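Local coordinates for 11S globulin seed storage protein (PDB 3QAC), which probably serves as a seed storage protein, laid down as a nutrient reserve and built, like other 11S globulins, from two cupin domains per subunit, at residues A[71-76]-A[321-326]; A[311-316]-A[403-408]; A[332-337]-A[449-454]. All coordinates share one frame; numbering follows the deposited sequence.

Contact 1: A[71-76]-A[321-326]; sequences PELIYI and LRLSAA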
ATOM      1  N   PRO A  71      -2.534   3.088  13.393  1.00 32.40           N
ATOM      2  CA  PRO A  71      -1.516   2.619  14.336  1.00 33.94           C
ATOM      3  C   PRO A  71      -0.872   3.832  14.984  1.00 35.50           C
ATOM      4  O   PRO A  71      -0.863   4.905  14.383  1.00 33.18           O
ATOM      5  CB  PRO A  71      -0.465   1.939  13.438  1.00 36.53           C
ATOM      6  CG  PRO A  71      -0.992   1.980  12.052  1.00 33.72           C
ATOM      7  CD  PRO A  71      -2.060   3.024  12.003  1.00 32.92           C
ATOM      8  N   GLU A  72      -0.328   3.666  16.179  1.00 30.87           N
ATOM      9  CA  GLU A  72       0.284   4.778  16.876  1.00 32.95           C
ATOM     10  C   GLU A  72       1.639   4.373  17.366  1.00 31.83           C
ATOM     11  O   GLU A  72       1.863   3.225  17.718  1.00 33.99           O
ATOM     12  CB  GLU A  72      -0.529   5.167  18.099  1.00 37.44           C
ATOM     13  CG  GLU A  72      -1.975   5.465  17.832  1.00 36.00           C
ATOM     14  CD  GLU A  72      -2.649   5.908  19.086  1.00 37.56           C
ATOM     15  OE1 GLU A  72      -2.473   5.220  20.110  1.00 42.53           O
ATOM     16  OE2 GLU A  72      -3.318   6.959  19.068  1.00 39.49           O
ATOM     17  N   LEU A  73       2.521   5.351  17.395  1.00 33.27           N
ATOM     18  CA  LEU A  73       3.836   5.235  17.952  1.00 31.98           C
ATOM     19  C   LEU A  73       3.821   6.187  19.116  1.00 36.20           C
ATOM     20  O   LEU A  73       3.569   7.384  18.943  1.00 40.42           O
ATOM     21  CB  LEU A  73       4.860   5.690  16.925  1.00 34.45           C
ATOM     22  CG  LEU A  73       6.089   4.810  16.784  1.00 37.94           C
ATOM     23  CD1 LEU A  73       5.657   3.360  16.626  1.00 36.58           C
ATOM     24  CD2 LEU A  73       6.899   5.263  15.591  1.00 38.87           C
ATOM     25  N   ILE A  74       4.083   5.661  20.302  1.00 35.29           N
ATOM     26  CA  ILE A  74       3.991   6.435  21.524  1.00 30.36           C
ATOM     27  C   ILE A  74       5.358   6.561  22.199  1.00 40.12           C
ATOM     28  O   ILE A  74       6.058   5.577  22.409  1.00 37.08           O
ATOM     29  CB  ILE A  74       3.025   5.767  22.486  1.00 35.51           C
ATOM     30  CG1 ILE A  74       1.683   5.527  21.780  1.00 36.99           C
ATOM     31  CG2 ILE A  74       2.861   6.612  23.719  1.00 38.91           C
ATOM     32  CD1 ILE A  74       0.787   4.507  22.414  1.00 36.34           C
ATOM     33  N   TYR A  75       5.747   7.784  22.522  1.00 38.27           N
ATOM     34  CA  TYR A  75       6.925   7.990  23.335  1.00 37.11           C
ATOM     35  C   TYR A  75       6.490   8.533  24.685  1.00 40.18           C
ATOM     36  O   TYR A  75       5.728   9.500  24.766  1.00 42.02           O
ATOM     37  CB  TYR A  75       7.899   8.941  22.659  1.00 37.21           C
ATOM     38  CG  TYR A  75       9.096   9.290  23.511  1.00 36.94           C
ATOM     39  CD1 TYR A  75      10.116   8.377  23.708  1.00 40.59           C
ATOM     40  CD2 TYR A  75       9.216  10.540  24.092  1.00 40.07           C
ATOM     41  CE1 TYR A  75      11.208   8.685  24.476  1.00 40.53           C
ATOM     42  CE2 TYR A  75      10.314  10.863  24.861  1.00 43.40           C
ATOM     43  CZ  TYR A  75      11.304   9.934  25.049  1.00 41.11           C
ATOM     44  OH  TYR A  75      12.399  10.245  25.811  1.00 48.80           O
ATOM     45  N   ILE A  76       6.957   7.878  25.737  1.00 40.86           N
ATOM     46  CA  ILE A  76       6.686   8.304  27.098  1.00 39.82           C
ATOM     47  C   ILE A  76       7.734   9.344  27.425  1.00 44.85           C
ATOM     48  O   ILE A  76       8.895   9.017  27.676  1.00 50.35           O
ATOM     49  CB  ILE A  76       6.778   7.128  28.082  1.00 37.09           C
ATOM     50  CG1 ILE A  76       5.739   6.060  27.727  1.00 38.77           C
ATOM     51  CG2 ILE A  76       6.601   7.597  29.501  1.00 39.96           C
ATOM     52  CD1 ILE A  76       4.343   6.601  27.459  1.00 40.32           C
ATOM     53  N   LEU A 321       3.369  -2.416  11.705  1.00 36.21           N
ATOM     54  CA  LEU A 321       2.993  -1.014  11.627  1.00 40.65           C
ATOM     55  C   LEU A 321       3.698  -0.272  10.499  1.00 39.91           C
ATOM     56  O   LEU A 321       3.189   0.725  10.021  1.00 38.34           O
ATOM     57  CB  LEU A 321       3.269  -0.307  12.942  1.00 40.64           C
ATOM     58  CG  LEU A 321       2.701  -0.938  14.208  1.00 42.88           C
ATOM     59  CD1 LEU A 321       2.255   0.200  15.099  1.00 39.56           C
ATOM     60  CD2 LEU A 321       1.557  -1.874  13.891  1.00 39.90           C
ATOM     61  N   ARG A 322       4.861  -0.758  10.078  1.00 34.33           N
ATOM     62  CA  ARG A 322       5.670  -0.052   9.102  1.00 36.68           C
ATOM     63  C   ARG A 322       5.971   1.372   9.592  1.00 42.41           C
ATOM     64  O   ARG A 322       5.906   2.355   8.843  1.00 42.27           O
ATOM     65  CB  ARG A 322       4.971  -0.027   7.738  1.00 47.27           C
ATOM     66  CG  ARG A 322       4.714  -1.420   7.143  1.00 49.05           C
ATOM     67  CD  ARG A 322       3.846  -1.317   5.882  1.00 57.29           C
ATOM     68  NE  ARG A 322       3.333  -2.616   5.438  1.00 69.12           N
ATOM     69  CZ  ARG A 322       2.450  -2.779   4.450  1.00 70.17           C
ATOM     70  NH1 ARG A 322       1.976  -1.725   3.789  1.00 61.04           N
ATOM     71  NH2 ARG A 322       2.041  -4.001   4.121  1.00 71.75           N
ATOM     72  N   LEU A 323       6.281   1.482  10.872  1.00 36.92           N
ATOM     73  CA  LEU A 323       6.807   2.725  11.387  1.00 34.43           C
ATOM     74  C   LEU A 323       8.117   2.407  12.067  1.00 40.46           C
ATOM     75  O   LEU A 323       8.403   1.237  12.411  1.00 34.42           O
ATOM     76  CB  LEU A 323       5.840   3.355  12.377  1.00 30.19           C
ATOM     77  CG  LEU A 323       4.471   3.636  11.740  1.00 32.70           C
ATOM     78  CD1 LEU A 323       3.431   3.881  12.777  1.00 29.93           C
ATOM     79  CD2 LEU A 323       4.556   4.816  10.773  1.00 29.58           C
ATOM     80  N   SER A 324       8.919   3.446  12.243  1.00 35.15           N
ATOM     81  CA  SER A 324      10.094   3.350  13.068  1.00 36.62           C
ATOM     82  C   SER A 324      10.234   4.635  13.857  1.00 38.52           C
ATOM     83  O   SER A 324       9.405   5.534  13.752  1.00 35.95           O
ATOM     84  CB  SER A 324      11.337   3.039  12.233  1.00 37.83           C
ATOM     85  OG  SER A 324      11.261   3.642  10.963  1.00 42.45           O
ATOM     86  N   ALA A 325      11.272   4.703  14.673  1.00 42.42           N
ATOM     87  CA  ALA A 325      11.449   5.820  15.579  1.00 38.85           C
ATOM     88  C   ALA A 325      12.923   5.935  15.898  1.00 40.29           C
ATOM     89  O   ALA A 325      13.692   4.993  15.679  1.00 39.29           O
ATOM     90  CB  ALA A 325      10.652   5.606  16.846  1.00 36.11           C
ATOM     91  N   ALA A 326      13.327   7.108  16.368  1.00 39.20           N
ATOM     92  CA  ALA A 326      14.653   7.274  16.939  1.00 38.25           C
ATOM     93  C   ALA A 326      14.608   8.313  18.034  1.00 39.11           C
ATOM     94  O   ALA A 326      13.754   9.209  18.037  1.00 40.47           O
ATOM     95  CB  ALA A 326      15.645   7.668  15.882  1.00 34.36           C
TER
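Leu73 reaches across to Leu323, Ser324 and Ala325 with the outer end of its side chain, and in doing so it crosses the junction of the two cupin domains. CB leaves the backbone in the direction of the 321-326 segment but makes no close contact with it. CG follows at a chi1 of -136°, an angle off the usual staggered positions that suggests some strain. At the branch the two methyls divide the work: Leu73 CD1 passes 4.3 Å from Leu323 CB, the looser approach, while CD2 is wedged among three residues. Leu73 CD2 lies 3.9 Å from Leu323 CB and 4.0 Å from Ala325 CB. Leu73 CD2 also presses to 3.1 Å from Ser324 O, a tight van der Waals fit. A small residue suits position 325, since its single methyl meets the leucine without pushing the strands apart.

A second apolar patch lies beside the first. Pro71 CB packs 3.6 Å from Leu321 CD1, and the same methyl lies 4.0 Å from Glu72 O. Leu321 closes a short helix, after which Arg322 takes positive phi and the chain turns into strand 324-330. Polar groups are turned to other partners: Glu72 forms a salt bridge with Arg180, and Ser324 OG bonds to Ser403 O and Ala406 N.

No hydrogen bond links the two segments: each strand spends its backbone groups within its own sheet, as Leu73 does with Leu163, and the side chains facing across are apolar. Around them, bonds from Tyr75 OH to Lys327 NZ and from Asn168 ND2 to Leu321 O add to this packing between the domains. Such a buried, leucine-rich seam between the N-terminal and C-terminal beta-barrels is in keeping with the bicupin fold of 11S globulins.

Contact 2: A[311-316]-A[403-408]; sequences NSFNLP and SENAMF
The amide of Asn405 lies near both Phe313 and Asn311. It approaches the Phe313 ring obliquely, with the two planes only 17° apart, but stands nearly perpendicular to the amide plane of Asn311. The third flat group is the carboxylate of Glu404. Glu404 OE2 receives the hydroxyl Ser312 OG at 2.6 Å, on the anti side and 26° out of the carboxylate plane. Glu404 gets there by an outstretched chain: CG stands anti to the backbone N (chi1 168°), and the chain stays extended beyond it.

Asn311 shapes its own loop as an Asx turn, in which Asn311 OD1 accepts from Phe313 N at 3.1 Å, while Asn311 O takes Leu315 N at 2.9 Å. Asn311 ND2 donates to a water 3.2 Å off; that water in turn donates to Ala406 O at 3.1 Å and so bridges the two loops. Asn405 adopts positive phi, a conformation that asparagine tolerates better than most residues. Arg319 of helix 318-321 packs against both Ser312 and Glu404, and Met407 touches Pro88 of a neighbouring subunit.

These two loops follow strands 305-310 and 394-401 of the C-terminal cupin domain, and their meeting is polar rather than apolar. The short bond is consistent with a carboxylate accepting from the serine hydroxyl; it gives the buried Ser312 OG a charged or strongly polar acceptor and probably fixes the rotation of that hydroxyl.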
ATOM      1  N   ASN A 311      13.295   0.087  15.368  1.00 44.58           N
ATOM      2  CA  ASN A 311      12.776  -0.444  14.121  1.00 39.72           C
ATOM      3  C   ASN A 311      12.330  -1.890  14.302  1.00 32.63           C
ATOM      4  O   ASN A 311      12.030  -2.312  15.406  1.00 35.39           O
ATOM      5  CB  ASN A 311      13.795  -0.304  12.995  1.00 40.91           C
ATOM      6  CG  ASN A 311      15.099  -1.048  13.276  1.00 43.55           C
ATOM      7  OD1 ASN A 311      15.150  -1.959  14.101  1.00 42.12           O
ATOM      8  ND2 ASN A 311      16.157  -0.657  12.577  1.00 43.01           N
ATOM      9  N   SER A 312      12.259  -2.625  13.206  1.00 32.60           N
ATOM     10  CA  SER A 312      11.656  -3.946  13.192  1.00 42.51           C
ATOM     11  C   SER A 312      12.524  -5.016  13.854  1.00 42.55           C
ATOM     12  O   SER A 312      12.051  -6.114  14.114  1.00 47.84           O
ATOM     13  CB  SER A 312      11.371  -4.369  11.754  1.00 46.11           C
ATOM     14  OG  SER A 312      10.422  -3.518  11.149  1.00 44.19           O
ATOM     15  N   PHE A 313      13.788  -4.697  14.113  1.00 45.64           N
ATOM     16  CA  PHE A 313      14.716  -5.659  14.713  1.00 49.26           C
ATOM     17  C   PHE A 313      14.658  -5.658  16.237  1.00 47.93           C
ATOM     18  O   PHE A 313      14.623  -6.713  16.858  1.00 45.17           O
ATOM     19  CB  PHE A 313      16.139  -5.433  14.200  1.00 46.24           C
ATOM     20  CG  PHE A 313      16.200  -5.296  12.714  1.00 57.02           C
ATOM     21  CD1 PHE A 313      16.008  -6.403  11.900  1.00 63.03           C
ATOM     22  CD2 PHE A 313      16.388  -4.054  12.125  1.00 59.27           C
ATOM     23  CE1 PHE A 313      16.026  -6.277  10.520  1.00 69.04           C
ATOM     24  CE2 PHE A 313      16.417  -3.913  10.745  1.00 62.79           C
ATOM     25  CZ  PHE A 313      16.230  -5.029   9.939  1.00 70.63           C
ATOM     26  N   ASN A 314      14.619  -4.487  16.854  1.00 39.68           N
ATOM     27  CA  ASN A 314      14.438  -4.477  18.295  1.00 42.43           C
ATOM     28  C   ASN A 314      12.971  -4.377  18.695  1.00 43.92           C
ATOM     29  O   ASN A 314      12.617  -4.659  19.834  1.00 47.00           O
ATOM     30  CB  ASN A 314      15.289  -3.395  18.962  1.00 44.47           C
ATOM     31  CG  ASN A 314      15.147  -2.048  18.284  1.00 45.30           C
ATOM     32  OD1 ASN A 314      16.090  -1.260  18.235  1.00 49.03           O
ATOM     33  ND2 ASN A 314      13.977  -1.793  17.740  1.00 38.81           N
ATOM     34  N   LEU A 315      12.115  -3.975  17.758  1.00 45.48           N
ATOM     35  CA  LEU A 315      10.672  -3.959  18.009  1.00 41.23           C
ATOM     36  C   LEU A 315       9.965  -4.593  16.818  1.00 44.49           C
ATOM     37  O   LEU A 315       9.559  -3.899  15.871  1.00 39.12           O
ATOM     38  CB  LEU A 315      10.173  -2.534  18.264  1.00 41.66           C
ATOM     39  CG  LEU A 315       8.803  -2.403  18.943  1.00 42.80           C
ATOM     40  CD1 LEU A 315       8.579  -3.513  19.941  1.00 48.97           C
ATOM     41  CD2 LEU A 315       8.655  -1.065  19.626  1.00 43.77           C
ATOM     42  N   PRO A 316       9.835  -5.931  16.849  1.00 44.42           N
ATOM     43  CA  PRO A 316       9.384  -6.703  15.678  1.00 46.85           C
ATOM     44  C   PRO A 316       7.981  -6.329  15.203  1.00 40.49           C
ATOM     45  O   PRO A 316       7.715  -6.392  14.009  1.00 37.47           O
ATOM     46  CB  PRO A 316       9.433  -8.159  16.169  1.00 44.03           C
ATOM     47  CG  PRO A 316      10.455  -8.140  17.299  1.00 47.05           C
ATOM     48  CD  PRO A 316      10.224  -6.802  17.974  1.00 47.64           C
ATOM     49  N   SER A 403       7.846   5.124   8.169  1.00 34.60           N
ATOM     50  CA  SER A 403       7.996   3.833   7.496  1.00 36.72           C
ATOM     51  C   SER A 403       8.797   2.856   8.307  1.00 39.85           C
ATOM     52  O   SER A 403       9.356   3.194   9.340  1.00 36.39           O
ATOM     53  CB  SER A 403       8.635   3.971   6.120  1.00 38.19           C
ATOM     54  OG  SER A 403      10.038   4.079   6.229  1.00 41.03           O
ATOM     55  N   GLU A 404       8.835   1.627   7.809  1.00 43.18           N
ATOM     56  CA  GLU A 404       9.548   0.553   8.460  1.00 41.25           C
ATOM     57  C   GLU A 404      11.047   0.815   8.334  1.00 35.95           C
ATOM     58  O   GLU A 404      11.517   1.245   7.290  1.00 38.43           O
ATOM     59  CB  GLU A 404       9.161  -0.776   7.809  1.00 40.61           C
ATOM     60  CG  GLU A 404      10.051  -1.928   8.216  1.00 47.20           C
ATOM     61  CD  GLU A 404       9.408  -3.274   7.979  1.00 52.13           C
ATOM     62  OE1 GLU A 404       8.586  -3.381   7.031  1.00 52.46           O
ATOM     63  OE2 GLU A 404       9.724  -4.220   8.745  1.00 46.99           O
ATOM     64  N   ASN A 405      11.790   0.592   9.408  1.00 42.24           N
ATOM     65  CA  ASN A 405      13.243   0.719   9.344  1.00 44.98           C
ATOM     66  C   ASN A 405      13.630   1.887   8.461  1.00 47.25           C
ATOM     67  O   ASN A 405      14.352   1.710   7.472  1.00 48.91           O
ATOM     68  CB  ASN A 405      13.877  -0.533   8.746  1.00 46.37           C
ATOM     69  CG  ASN A 405      13.229  -1.807   9.228  1.00 48.91           C
ATOM     70  OD1 ASN A 405      12.820  -2.637   8.418  1.00 55.57           O
ATOM     71  ND2 ASN A 405      13.144  -1.980  10.543  1.00 41.34           N
ATOM     72  N   ALA A 406      13.116   3.067   8.787  1.00 45.88           N
ATOM     73  CA  ALA A 406      13.547   4.278   8.116  1.00 44.39           C
ATOM     74  C   ALA A 406      15.065   4.333   8.228  1.00 47.15           C
ATOM     75  O   ALA A 406      15.641   4.015   9.262  1.00 45.45           O
ATOM     76  CB  ALA A 406      12.908   5.512   8.759  1.00 36.99           C
ATOM     77  N   MET A 407      15.705   4.726   7.144  1.00 48.81           N
ATOM     78  CA  MET A 407      17.141   4.772   7.080  1.00 46.33           C
ATOM     79  C   MET A 407      17.463   6.192   6.708  1.00 41.16           C
ATOM     80  O   MET A 407      16.760   6.778   5.895  1.00 40.05           O
ATOM     81  CB  MET A 407      17.605   3.891   5.936  1.00 46.42           C
ATOM     82  CG  MET A 407      18.985   3.350   6.092  1.00 53.37           C
ATOM     83  SD  MET A 407      18.851   1.598   6.483  1.00 86.53           S
ATOM     84  CE  MET A 407      19.324   1.587   8.220  1.00 63.77           C
ATOM     85  N   PHE A 408      18.523   6.752   7.266  1.00 35.89           N
ATOM     86  CA  PHE A 408      18.935   8.057   6.812  1.00 38.96           C
ATOM     87  C   PHE A 408      20.343   7.988   6.286  1.00 37.73           C
ATOM     88  O   PHE A 408      21.012   6.982   6.454  1.00 42.96           O
ATOM     89  CB  PHE A 408      18.808   9.101   7.917  1.00 41.48           C
ATOM     90  CG  PHE A 408      19.796   8.936   9.028  1.00 39.51           C
ATOM     91  CD1 PHE A 408      21.090   9.396   8.896  1.00 40.45           C
ATOM     92  CD2 PHE A 408      19.422   8.348  10.215  1.00 45.02           C
ATOM     93  CE1 PHE A 408      21.998   9.262   9.935  1.00 46.37           C
ATOM     94  CE2 PHE A 408      20.334   8.201  11.258  1.00 44.76           C
ATOM     95  CZ  PHE A 408      21.613   8.667  11.118  1.00 41.39           C
TER
HETATM   96  O   HOH W   1      16.532   1.185   9.976  1.00 51.86           O

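Contact 3: A[332-337]-A[449-454]; sequences RNAMMA and LFRSSG
Arg451 turns back on Arg332 with a bent chain: CG stands anti to the backbone N (chi1 -168°), then a chi2 of 26° swings CD sharply round. Arg332 O sits 2.9 Å above the centre of the Arg451 guanidinium plane. The segments form an antiparallel ladder in the C-terminal cupin barrel, where the short strand 449-450 pairs with strand 335-341. Met335 and Phe450 make the hydrogen-bonded pair, Met335 N to Phe450 O at 2.9 Å and Phe450 N to Met335 O at 2.8 Å.

Arginine suits its place because it spreads its N-H groups: Arg451 NE donates in plane to Ser452 O at 3.3 Å, and NH1 bonds to Glu303 O. An alanine here would probably leave Ser452 O and Glu303 O without these donors and uncover Arg332 O. The price is a like charge, since Arg332 NH1 lies 3.8 Å from Arg451 NH2.

On one sheet face Met336 CB packs 3.8 Å from Leu449 CD2. On the other, Phe450 lies with Met335, and Phe450 CE1 is 3.3 Å from Ala337 CB. Ser223 of a neighbouring subunit packs on Met335 and Phe450. Met335 bends at chi3 (45°), bringing Met335 CE 3.2 Å from the buried Ser452 OG, which finds no polar partner in the model.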
ATOM      1  N   ARG A 332      25.974  19.710  24.612  1.00 57.15           N
ATOM      2  CA  ARG A 332      26.222  21.127  24.341  1.00 58.92           C
ATOM      3  C   ARG A 332      27.013  21.358  23.048  1.00 54.61           C
ATOM      4  O   ARG A 332      28.079  20.782  22.841  1.00 56.51           O
ATOM      5  CB  ARG A 332      26.858  21.851  25.555  1.00 65.12           C
ATOM      6  CG  ARG A 332      28.348  21.578  25.816  1.00 69.92           C
ATOM      7  CD  ARG A 332      29.208  22.863  25.732  1.00 74.15           C
ATOM      8  NE  ARG A 332      29.431  23.533  27.019  1.00 80.83           N
ATOM      9  CZ  ARG A 332      30.631  23.873  27.500  1.00 89.42           C
ATOM     10  NH1 ARG A 332      31.733  23.602  26.810  1.00 90.23           N
ATOM     11  NH2 ARG A 332      30.737  24.484  28.677  1.00 81.19           N
ATOM     12  N   ASN A 333      26.444  22.192  22.179  1.00 57.57           N
ATOM     13  CA  ASN A 333      27.060  22.628  20.919  1.00 55.74           C
ATOM     14  C   ASN A 333      27.358  21.520  19.911  1.00 54.02           C
ATOM     15  O   ASN A 333      27.997  21.758  18.891  1.00 52.15           O
ATOM     16  CB  ASN A 333      28.302  23.482  21.178  1.00 56.72           C
ATOM     17  CG  ASN A 333      28.010  24.669  22.084  1.00 64.28           C
ATOM     18  OD1 ASN A 333      26.914  25.236  22.059  1.00 61.08           O
ATOM     19  ND2 ASN A 333      28.990  25.047  22.898  1.00 67.47           N
ATOM     20  N   ALA A 334      26.889  20.314  20.193  1.00 48.69           N
ATOM     21  CA  ALA A 334      27.094  19.212  19.277  1.00 51.42           C
ATOM     22  C   ALA A 334      26.087  19.317  18.153  1.00 50.10           C
ATOM     23  O   ALA A 334      25.054  19.990  18.278  1.00 47.87           O
ATOM     24  CB  ALA A 334      26.954  17.885  19.990  1.00 53.94           C
ATOM     25  N   MET A 335      26.398  18.664  17.044  1.00 47.00           N
ATOM     26  CA  MET A 335      25.499  18.675  15.907  1.00 55.17           C
ATOM     27  C   MET A 335      25.351  17.293  15.292  1.00 49.89           C
ATOM     28  O   MET A 335      26.219  16.427  15.428  1.00 46.87           O
ATOM     29  CB  MET A 335      25.958  19.681  14.842  1.00 53.42           C
ATOM     30  CG  MET A 335      26.775  19.065  13.725  1.00 56.37           C
ATOM     31  SD  MET A 335      27.095  20.223  12.371  1.00 67.26           S
ATOM     32  CE  MET A 335      27.571  21.677  13.304  1.00 61.37           C
ATOM     33  N   MET A 336      24.214  17.094  14.643  1.00 47.33           N
ATOM     34  CA  MET A 336      24.024  15.948  13.779  1.00 46.50           C
ATOM     35  C   MET A 336      24.277  16.452  12.367  1.00 42.72           C
ATOM     36  O   MET A 336      23.629  17.391  11.920  1.00 42.33           O
ATOM     37  CB  MET A 336      22.606  15.409  13.921  1.00 44.27           C
ATOM     38  CG  MET A 336      22.358  14.167  13.095  1.00 43.51           C
ATOM     39  SD  MET A 336      20.866  13.325  13.624  1.00 40.72           S
ATOM     40  CE  MET A 336      20.935  11.842  12.631  1.00 47.44           C
ATOM     41  N   ALA A 337      25.248  15.859  11.688  1.00 40.38           N
ATOM     42  CA  ALA A 337      25.609  16.304  10.356  1.00 43.87           C
ATOM     43  C   ALA A 337      24.396  16.411   9.448  1.00 40.32           C
ATOM     44  O   ALA A 337      23.407  15.703   9.631  1.00 37.21           O
ATOM     45  CB  ALA A 337      26.626  15.379   9.739  1.00 40.05           C
ATOM     46  N   LEU A 449      27.107  12.100  14.440  1.00 50.49           N
ATOM     47  CA  LEU A 449      27.087  13.075  15.526  1.00 49.21           C
ATOM     48  C   LEU A 449      28.481  13.645  15.741  1.00 53.62           C
ATOM     49  O   LEU A 449      29.450  12.894  15.860  1.00 56.79           O
ATOM     50  CB  LEU A 449      26.600  12.423  16.807  1.00 49.51           C
ATOM     51  CG  LEU A 449      25.173  11.895  16.724  1.00 48.52           C
ATOM     52  CD1 LEU A 449      24.761  11.292  18.044  1.00 46.63           C
ATOM     53  CD2 LEU A 449      24.234  13.020  16.336  1.00 41.91           C
ATOM     54  N   PHE A 450      28.573  14.972  15.775  1.00 48.51           N
ATOM     55  CA  PHE A 450      29.847  15.675  15.873  1.00 50.01           C
ATOM     56  C   PHE A 450      29.860  16.591  17.072  1.00 53.95           C
ATOM     57  O   PHE A 450      28.835  17.155  17.445  1.00 51.42           O
ATOM     58  CB  PHE A 450      30.064  16.577  14.661  1.00 55.39           C
ATOM     59  CG  PHE A 450      29.955  15.878  13.350  1.00 58.44           C
ATOM     60  CD1 PHE A 450      29.721  16.603  12.196  1.00 57.36           C
ATOM     61  CD2 PHE A 450      30.091  14.499  13.265  1.00 58.08           C
ATOM     62  CE1 PHE A 450      29.629  15.967  10.977  1.00 59.99           C
ATOM     63  CE2 PHE A 450      29.988  13.849  12.056  1.00 53.67           C
ATOM     64  CZ  PHE A 450      29.759  14.577  10.905  1.00 56.47           C
ATOM     65  N   ARG A 451      31.034  16.767  17.659  1.00 53.50           N
ATOM     66  CA  ARG A 451      31.206  17.810  18.641  1.00 58.07           C
ATOM     67  C   ARG A 451      31.519  19.094  17.890  1.00 63.82           C
ATOM     68  O   ARG A 451      32.411  19.123  17.039  1.00 67.20           O
ATOM     69  CB  ARG A 451      32.318  17.466  19.620  1.00 66.90           C
ATOM     70  CG  ARG A 451      32.324  18.391  20.815  1.00 76.37           C
ATOM     71  CD  ARG A 451      30.924  18.956  21.047  1.00 71.71           C
ATOM     72  NE  ARG A 451      30.961  20.132  21.902  1.00 74.55           N
ATOM     73  CZ  ARG A 451      30.993  20.084  23.231  1.00 78.52           C
ATOM     74  NH1 ARG A 451      30.988  18.911  23.856  1.00 76.87           N
ATOM     75  NH2 ARG A 451      31.032  21.210  23.934  1.00 76.72           N
ATOM     76  N   SER A 452      30.761  20.144  18.187  1.00 65.79           N
ATOM     77  CA  SER A 452      30.880  21.412  17.466  1.00 71.80           C
ATOM     78  C   SER A 452      31.042  22.604  18.410  1.00 72.55           C
ATOM     79  O   SER A 452      30.895  22.473  19.630  1.00 70.83           O
ATOM     80  CB  SER A 452      29.671  21.631  16.543  1.00 68.88           C
ATOM     81  OG  SER A 452      29.684  20.711  15.459  1.00 70.23           O
ATOM     82  N   SER A 453      31.358  23.761  17.834  1.00 71.95           N
ATOM     83  CA  SER A 453      31.518  24.991  18.611  1.00 80.08           C
ATOM     84  C   SER A 453      30.336  25.948  18.389  1.00 80.81           C
ATOM     85  O   SER A 453      29.914  26.174  17.252  1.00 83.21           O
ATOM     86  CB  SER A 453      32.853  25.675  18.282  1.00 82.57           C
ATOM     87  OG  SER A 453      33.951  24.947  18.818  1.00 73.71           O
ATOM     88  N   GLY A 454      29.805  26.500  19.479  1.00 79.11           N
ATOM     89  CA  GLY A 454      28.617  27.333  19.411  1.00 78.74           C
ATOM     90  C   GLY A 454      28.877  28.774  19.806  1.00 83.48           C
ATOM     91  O   GLY A 454      28.163  29.679  19.375  1.00 87.91           O
TER

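In the fold
Contact 1 joins the two cupin domains, its centre about 5 Å from the centre of the folded chain, whereas contacts 2 and 3 lie within the C-terminal domain. Centres of contacts 1 and 2 are about 10 Å apart, and Ser324 links them, probably by hydrogen bonds. Contact 3 is centred about 25 Å from contact 2, yet Phe408 packs on Met336. Contacts 1 and 3, with centres about 27 Å apart, do not touch; strands 324-330 and 335-341, successive in the chain, belong to different sheets. Along the chain contact 2 interleaves with both others, while contact 1 closes before contact 3 opens. Contacts 2 and 3 meet the second subunit; contact 1 is internal to the chain.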